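Local coordinates for uncharacterized protein C4B3.07 (Schizosaccharomyces pombe, PDB 3QTM) that supports correct translation termination, directly inhibits Ofd1 and promotes stability of the hypoxic transcription factor Sre1N, probably through that inhibition, at residues S119-L130 / F177-L188. Numbering follows the deposited sequence.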
ATOM      1  N   SER A 119       7.337  -0.934 -16.386  1.00 23.29           N
ATOM      2  CA  SER A 119       6.625  -0.389 -15.234  1.00 24.99           C
ATOM      3  C   SER A 119       5.492  -1.289 -14.720  1.00 22.39           C
ATOM      4  O   SER A 119       5.428  -1.599 -13.533  1.00 23.54           O
ATOM      5  CB  SER A 119       6.081   1.003 -15.569  1.00 26.80           C
ATOM      6  OG  SER A 119       7.153   1.904 -15.797  1.00 29.15           O
ATOM      7  N   ARG A 120       4.609  -1.707 -15.618  1.00 19.60           N
ATOM      8  CA  ARG A 120       3.474  -2.523 -15.214  1.00 22.55           C
ATOM      9  C   ARG A 120       3.952  -3.880 -14.707  1.00 20.11           C
ATOM     10  O   ARG A 120       3.382  -4.428 -13.784  1.00 21.33           O
ATOM     11  CB  ARG A 120       2.456  -2.675 -16.354  1.00 22.44           C
ATOM     12  CG  ARG A 120       1.628  -1.420 -16.605  1.00 24.22           C
ATOM     13  CD  ARG A 120       0.853  -1.471 -17.930  1.00 26.80           C
ATOM     14  NE  ARG A 120       0.273  -0.162 -18.212  1.00 30.87           N
ATOM     15  CZ  ARG A 120      -0.995   0.171 -17.975  1.00 38.14           C
ATOM     16  NH1 ARG A 120      -1.851  -0.718 -17.482  1.00 33.95           N
ATOM     17  NH2 ARG A 120      -1.410   1.403 -18.241  1.00 40.35           N
ATOM     18  N   LEU A 121       5.021  -4.399 -15.298  1.00 21.45           N
ATOM     19  CA  LEU A 121       5.556  -5.682 -14.871  1.00 21.23           C
ATOM     20  C   LEU A 121       6.161  -5.560 -13.479  1.00 20.03           C
ATOM     21  O   LEU A 121       5.957  -6.435 -12.630  1.00 19.47           O
ATOM     22  CB  LEU A 121       6.605  -6.213 -15.859  1.00 18.06           C
ATOM     23  CG  LEU A 121       6.986  -7.676 -15.585  1.00 20.28           C
ATOM     24  CD1 LEU A 121       5.799  -8.612 -15.944  1.00 16.77           C
ATOM     25  CD2 LEU A 121       8.274  -8.098 -16.301  1.00 18.05           C
ATOM     26  N   PHE A 122       6.886  -4.466 -13.250  1.00 19.41           N
ATOM     27  CA  PHE A 122       7.532  -4.243 -11.960  1.00 20.16           C
ATOM     28  C   PHE A 122       6.480  -4.147 -10.868  1.00 21.25           C
ATOM     29  O   PHE A 122       6.674  -4.663  -9.767  1.00 21.11           O
ATOM     30  CB  PHE A 122       8.416  -2.992 -11.985  1.00 19.47           C
ATOM     31  CG  PHE A 122       9.772  -3.216 -12.627  1.00 23.07           C
ATOM     32  CD1 PHE A 122      10.020  -4.355 -13.383  1.00 20.54           C
ATOM     33  CD2 PHE A 122      10.779  -2.268 -12.501  1.00 23.95           C
ATOM     34  CE1 PHE A 122      11.253  -4.562 -13.975  1.00 27.56           C
ATOM     35  CE2 PHE A 122      12.020  -2.456 -13.098  1.00 25.30           C
ATOM     36  CZ  PHE A 122      12.260  -3.609 -13.835  1.00 29.16           C
ATOM     37  N   LEU A 123       5.355  -3.513 -11.189  1.00 20.09           N
ATOM     38  CA  LEU A 123       4.278  -3.360 -10.222  1.00 22.32           C
ATOM     39  C   LEU A 123       3.640  -4.717  -9.924  1.00 20.24           C
ATOM     40  O   LEU A 123       3.397  -5.040  -8.764  1.00 21.50           O
ATOM     41  CB  LEU A 123       3.231  -2.336 -10.692  1.00 18.87           C
ATOM     42  CG  LEU A 123       1.975  -2.100  -9.828  1.00 21.99           C
ATOM     43  CD1 LEU A 123       2.313  -1.528  -8.452  1.00 18.62           C
ATOM     44  CD2 LEU A 123       0.972  -1.184 -10.537  1.00 24.48           C
ATOM     45  N   ALA A 124       3.387  -5.507 -10.968  1.00 19.58           N
ATOM     46  CA  ALA A 124       2.820  -6.851 -10.810  1.00 19.20           C
ATOM     47  C   ALA A 124       3.722  -7.750  -9.969  1.00 19.95           C
ATOM     48  O   ALA A 124       3.248  -8.530  -9.137  1.00 19.04           O
ATOM     49  CB  ALA A 124       2.586  -7.500 -12.179  1.00 18.91           C
ATOM     50  N   LEU A 125       5.027  -7.650 -10.210  1.00 18.37           N
ATOM     51  CA  LEU A 125       6.005  -8.418  -9.455  1.00 19.78           C
ATOM     52  C   LEU A 125       5.967  -8.021  -7.982  1.00 20.82           C
ATOM     53  O   LEU A 125       5.863  -8.879  -7.108  1.00 19.77           O
ATOM     54  CB  LEU A 125       7.417  -8.179  -9.996  1.00 19.83           C
ATOM     55  CG  LEU A 125       7.809  -8.942 -11.253  1.00 20.58           C
ATOM     56  CD1 LEU A 125       8.998  -8.250 -11.941  1.00 21.26           C
ATOM     57  CD2 LEU A 125       8.126 -10.405 -10.906  1.00 19.62           C
ATOM     58  N   ALA A 126       6.052  -6.721  -7.707  1.00 16.72           N
ATOM     59  CA  ALA A 126       6.041  -6.249  -6.327  1.00 19.97           C
ATOM     60  C   ALA A 126       4.768  -6.685  -5.595  1.00 20.90           C
ATOM     61  O   ALA A 126       4.840  -7.199  -4.469  1.00 16.72           O
ATOM     62  CB  ALA A 126       6.188  -4.747  -6.284  1.00 20.31           C
ATOM     63  N   ARG A 127       3.616  -6.479  -6.242  1.00 16.69           N
ATOM     64  CA  ARG A 127       2.325  -6.865  -5.667  1.00 21.04           C
ATOM     65  C   ARG A 127       2.284  -8.350  -5.301  1.00 16.20           C
ATOM     66  O   ARG A 127       1.844  -8.715  -4.217  1.00 19.94           O
ATOM     67  CB  ARG A 127       1.182  -6.500  -6.621  1.00 19.40           C
ATOM     68  CG  ARG A 127       0.988  -4.987  -6.745  1.00 19.72           C
ATOM     69  CD  ARG A 127       0.004  -4.587  -7.850  1.00 22.71           C
ATOM     70  NE  ARG A 127      -1.146  -5.492  -7.953  1.00 24.71           N
ATOM     71  CZ  ARG A 127      -2.166  -5.489  -7.107  1.00 24.97           C
ATOM     72  NH1 ARG A 127      -2.165  -4.638  -6.099  1.00 27.15           N
ATOM     73  NH2 ARG A 127      -3.182  -6.323  -7.267  1.00 22.56           N
ATOM     74  N   ALA A 128       2.773  -9.205  -6.192  1.00 18.76           N
ATOM     75  CA  ALA A 128       2.723 -10.640  -5.944  1.00 17.22           C
ATOM     76  C   ALA A 128       3.708 -11.083  -4.865  1.00 17.27           C
ATOM     77  O   ALA A 128       3.378 -11.947  -4.061  1.00 14.54           O
ATOM     78  CB  ALA A 128       2.935 -11.430  -7.231  1.00 14.36           C
ATOM     79  N   TYR A 129       4.910 -10.497  -4.849  1.00 16.79           N
ATOM     80  CA  TYR A 129       5.896 -10.838  -3.824  1.00 18.25           C
ATOM     81  C   TYR A 129       5.374 -10.433  -2.444  1.00 17.65           C
ATOM     82  O   TYR A 129       5.580 -11.142  -1.459  1.00 19.56           O
ATOM     83  CB  TYR A 129       7.258 -10.162  -4.070  1.00 17.91           C
ATOM     84  CG  TYR A 129       8.060 -10.721  -5.228  1.00 19.44           C
ATOM     85  CD1 TYR A 129       8.256 -12.091  -5.379  1.00 21.50           C
ATOM     86  CD2 TYR A 129       8.654  -9.871  -6.152  1.00 22.23           C
ATOM     87  CE1 TYR A 129       8.996 -12.603  -6.439  1.00 22.36           C
ATOM     88  CE2 TYR A 129       9.396 -10.367  -7.215  1.00 22.52           C
ATOM     89  CZ  TYR A 129       9.559 -11.727  -7.356  1.00 22.28           C
ATOM     90  OH  TYR A 129      10.299 -12.200  -8.410  1.00 22.78           O
ATOM     91  N   LEU A 130       4.712  -9.285  -2.368  1.00 14.99           N
ATOM     92  CA  LEU A 130       4.170  -8.837  -1.082  1.00 19.26           C
ATOM     93  C   LEU A 130       3.001  -9.712  -0.633  1.00 20.87           C
ATOM     94  O   LEU A 130       2.869  -9.991   0.564  1.00 20.25           O
ATOM     95  CB  LEU A 130       3.768  -7.356  -1.094  1.00 16.69           C
ATOM     96  CG  LEU A 130       4.923  -6.347  -1.135  1.00 21.56           C
ATOM     97  CD1 LEU A 130       4.389  -4.921  -1.243  1.00 19.39           C
ATOM     98  CD2 LEU A 130       5.842  -6.493   0.083  1.00 20.45           C
ATOM     99  N   PHE A 177       1.779   5.978 -14.720  1.00 29.35           N
ATOM    100  CA  PHE A 177       1.105   5.039 -15.615  1.00 30.99           C
ATOM    101  C   PHE A 177      -0.153   4.550 -14.901  1.00 32.08           C
ATOM    102  O   PHE A 177      -0.176   4.444 -13.667  1.00 31.60           O
ATOM    103  CB  PHE A 177       2.030   3.882 -16.022  1.00 30.69           C
ATOM    104  CG  PHE A 177       2.558   3.069 -14.854  1.00 30.98           C
ATOM    105  CD1 PHE A 177       2.001   1.838 -14.536  1.00 27.65           C
ATOM    106  CD2 PHE A 177       3.620   3.533 -14.087  1.00 26.64           C
ATOM    107  CE1 PHE A 177       2.487   1.088 -13.454  1.00 26.12           C
ATOM    108  CE2 PHE A 177       4.104   2.790 -13.014  1.00 29.08           C
ATOM    109  CZ  PHE A 177       3.536   1.565 -12.700  1.00 24.86           C
ATOM    110  N   ASP A 178      -1.213   4.276 -15.653  1.00 31.79           N
ATOM    111  CA  ASP A 178      -2.524   4.153 -15.013  1.00 31.69           C
ATOM    112  C   ASP A 178      -2.850   2.822 -14.334  1.00 30.80           C
ATOM    113  O   ASP A 178      -3.931   2.677 -13.782  1.00 33.96           O
ATOM    114  CB  ASP A 178      -3.664   4.590 -15.948  1.00 39.03           C
ATOM    115  CG  ASP A 178      -3.800   3.708 -17.173  1.00 44.14           C
ATOM    116  OD1 ASP A 178      -3.283   2.568 -17.166  1.00 42.88           O
ATOM    117  OD2 ASP A 178      -4.437   4.165 -18.147  1.00 52.45           O
ATOM    118  N   ALA A 179      -1.936   1.856 -14.365  1.00 28.48           N
ATOM    119  CA  ALA A 179      -2.090   0.679 -13.512  1.00 27.10           C
ATOM    120  C   ALA A 179      -1.702   1.029 -12.079  1.00 26.69           C
ATOM    121  O   ALA A 179      -2.010   0.275 -11.156  1.00 26.09           O
ATOM    122  CB  ALA A 179      -1.238  -0.480 -14.006  1.00 27.94           C
ATOM    123  N   LEU A 180      -1.008   2.160 -11.906  1.00 26.02           N
ATOM    124  CA  LEU A 180      -0.546   2.599 -10.587  1.00 27.20           C
ATOM    125  C   LEU A 180      -1.622   3.422  -9.883  1.00 26.50           C
ATOM    126  O   LEU A 180      -1.569   4.647  -9.872  1.00 30.26           O
ATOM    127  CB  LEU A 180       0.753   3.412 -10.697  1.00 24.96           C
ATOM    128  CG  LEU A 180       1.511   3.705  -9.388  1.00 29.64           C
ATOM    129  CD1 LEU A 180       2.277   2.474  -8.889  1.00 23.18           C
ATOM    130  CD2 LEU A 180       2.465   4.888  -9.536  1.00 26.10           C
ATOM    131  N   THR A 181      -2.591   2.739  -9.291  1.00 24.33           N
ATOM    132  CA  THR A 181      -3.685   3.386  -8.573  1.00 25.65           C
ATOM    133  C   THR A 181      -3.551   3.144  -7.077  1.00 27.46           C
ATOM    134  O   THR A 181      -2.827   2.228  -6.658  1.00 24.45           O
ATOM    135  CB  THR A 181      -5.024   2.774  -8.984  1.00 27.04           C
ATOM    136  OG1 THR A 181      -5.024   1.387  -8.629  1.00 27.25           O
ATOM    137  CG2 THR A 181      -5.257   2.911 -10.510  1.00 30.28           C
ATOM    138  N   PRO A 182      -4.274   3.937  -6.261  1.00 28.20           N
ATOM    139  CA  PRO A 182      -4.293   3.672  -4.818  1.00 27.37           C
ATOM    140  C   PRO A 182      -4.699   2.234  -4.491  1.00 29.44           C
ATOM    141  O   PRO A 182      -4.147   1.635  -3.559  1.00 26.31           O
ATOM    142  CB  PRO A 182      -5.332   4.668  -4.297  1.00 27.34           C
ATOM    143  CG  PRO A 182      -5.226   5.811  -5.250  1.00 25.99           C
ATOM    144  CD  PRO A 182      -4.998   5.179  -6.595  1.00 25.28           C
ATOM    145  N   ASP A 183      -5.636   1.675  -5.248  1.00 26.54           N
ATOM    146  CA  ASP A 183      -6.045   0.303  -4.991  1.00 28.32           C
ATOM    147  C   ASP A 183      -4.905  -0.682  -5.279  1.00 28.28           C
ATOM    148  O   ASP A 183      -4.655  -1.604  -4.509  1.00 28.09           O
ATOM    149  CB  ASP A 183      -7.254  -0.078  -5.833  1.00 30.95           C
ATOM    150  CG  ASP A 183      -7.631  -1.528  -5.653  1.00 37.00           C
ATOM    151  OD1 ASP A 183      -8.171  -1.857  -4.571  1.00 38.39           O
ATOM    152  OD2 ASP A 183      -7.367  -2.333  -6.578  1.00 38.49           O
ATOM    153  N   SER A 184      -4.208  -0.491  -6.389  1.00 24.70           N
ATOM    154  CA  SER A 184      -3.125  -1.410  -6.716  1.00 27.00           C
ATOM    155  C   SER A 184      -1.978  -1.327  -5.708  1.00 26.70           C
ATOM    156  O   SER A 184      -1.147  -2.223  -5.653  1.00 24.20           O
ATOM    157  CB  SER A 184      -2.586  -1.165  -8.118  1.00 22.98           C
ATOM    158  OG  SER A 184      -1.657  -0.109  -8.105  1.00 24.57           O
ATOM    159  N   LEU A 185      -1.920  -0.256  -4.920  1.00 22.82           N
ATOM    160  CA  LEU A 185      -0.854  -0.151  -3.930  1.00 25.26           C
ATOM    161  C   LEU A 185      -1.251  -0.692  -2.566  1.00 24.13           C
ATOM    162  O   LEU A 185      -0.497  -0.552  -1.615  1.00 25.01           O
ATOM    163  CB  LEU A 185      -0.366   1.286  -3.784  1.00 25.27           C
ATOM    164  CG  LEU A 185       0.314   1.907  -5.000  1.00 24.40           C
ATOM    165  CD1 LEU A 185       0.697   3.387  -4.711  1.00 19.88           C
ATOM    166  CD2 LEU A 185       1.525   1.071  -5.368  1.00 19.41           C
ATOM    167  N   ARG A 186      -2.420  -1.315  -2.457  1.00 23.88           N
ATOM    168  CA  ARG A 186      -2.826  -1.861  -1.159  1.00 28.38           C
ATOM    169  C   ARG A 186      -1.808  -2.834  -0.538  1.00 26.86           C
ATOM    170  O   ARG A 186      -1.630  -2.840   0.670  1.00 26.58           O
ATOM    171  CB  ARG A 186      -4.220  -2.486  -1.210  1.00 28.80           C
ATOM    172  CG  ARG A 186      -5.339  -1.507  -0.879  1.00 37.08           C
ATOM    173  CD  ARG A 186      -6.694  -2.203  -0.662  1.00 41.76           C
ATOM    174  NE  ARG A 186      -7.239  -2.760  -1.901  1.00 43.36           N
ATOM    175  CZ  ARG A 186      -7.373  -4.063  -2.152  1.00 48.36           C
ATOM    176  NH1 ARG A 186      -7.010  -4.957  -1.233  1.00 50.13           N
ATOM    177  NH2 ARG A 186      -7.879  -4.475  -3.318  1.00 37.75           N
ATOM    178  N   PRO A 187      -1.146  -3.666  -1.362  1.00 24.63           N
ATOM    179  CA  PRO A 187      -0.123  -4.546  -0.786  1.00 24.92           C
ATOM    180  C   PRO A 187       1.016  -3.782  -0.106  1.00 25.41           C
ATOM    181  O   PRO A 187       1.748  -4.396   0.662  1.00 23.38           O
ATOM    182  CB  PRO A 187       0.410  -5.311  -2.003  1.00 22.49           C
ATOM    183  CG  PRO A 187      -0.738  -5.311  -2.965  1.00 24.98           C
ATOM    184  CD  PRO A 187      -1.368  -3.953  -2.793  1.00 24.75           C
ATOM    185  N   LEU A 188       1.170  -2.485  -0.371  1.00 22.33           N
ATOM    186  CA  LEU A 188       2.193  -1.718   0.336  1.00 25.16           C
ATOM    187  C   LEU A 188       1.932  -1.733   1.842  1.00 25.85           C
ATOM    188  O   LEU A 188       2.862  -1.602   2.627  1.00 26.31           O
ATOM    189  CB  LEU A 188       2.292  -0.269  -0.166  1.00 23.39           C
ATOM    190  CG  LEU A 188       2.824  -0.077  -1.586  1.00 24.88           C
ATOM    191  CD1 LEU A 188       3.081   1.389  -1.843  1.00 23.95           C
ATOM    192  CD2 LEU A 188       4.103  -0.890  -1.803  1.00 24.91           C
TER
HETATM  193  O   HOH W   1      -4.440  -0.227 -16.003  1.00 29.61           O
HETATM  194  O   HOH W   2      -4.689  -4.462  -4.463  1.00 31.17           O
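The start of helix 119-142 and the turn-rich loop 177-188 lie side by side and run in the same direction, CA atoms drawing closest, 5.9 Å, at Arg127 and Pro187. Because Phe177 has CG wedged between its backbone N and carbonyl carbon (chi1 59°), the ring lies over the helix start, where Ser119 CB sits 3.8 Å from the ring centroid in a CH-pi contact; so small a residue lets the ring lie close. Arg120, extended from CG to NE, sends NH2 to Asp178 OD1 in a salt bridge whose very short length, 2.5 Å, is doubtful, the guanidinium nearly perpendicular to the carboxylate. One face of that guanidinium is covered by Ala179 CB, and a water links NH1 to OD1. Leu123 plugs the middle with both branches: CD1 meets Leu180 CD1 at 4.0 Å and Leu185 CD2, while CD2 rests near Ala179 O. In this all-helical, TPR-related fold, the loop leads from helix 151-170 into helix 188-197, and helix 67-82 also packs against Arg120 and Arg127. A bend at chi3 (38°) brings Arg127 NH1 to Ser184 O, 2.7 Å away and tilted from the carbonyl plane; a second water joins NH1 to Asp183 O. A leucine in place of Arg127 would probably leave Ser184 O without this donor and the bridging water without one partner. Further along, Leu130 CB packs 4.0 Å from Pro187 CB, apolar against apolar.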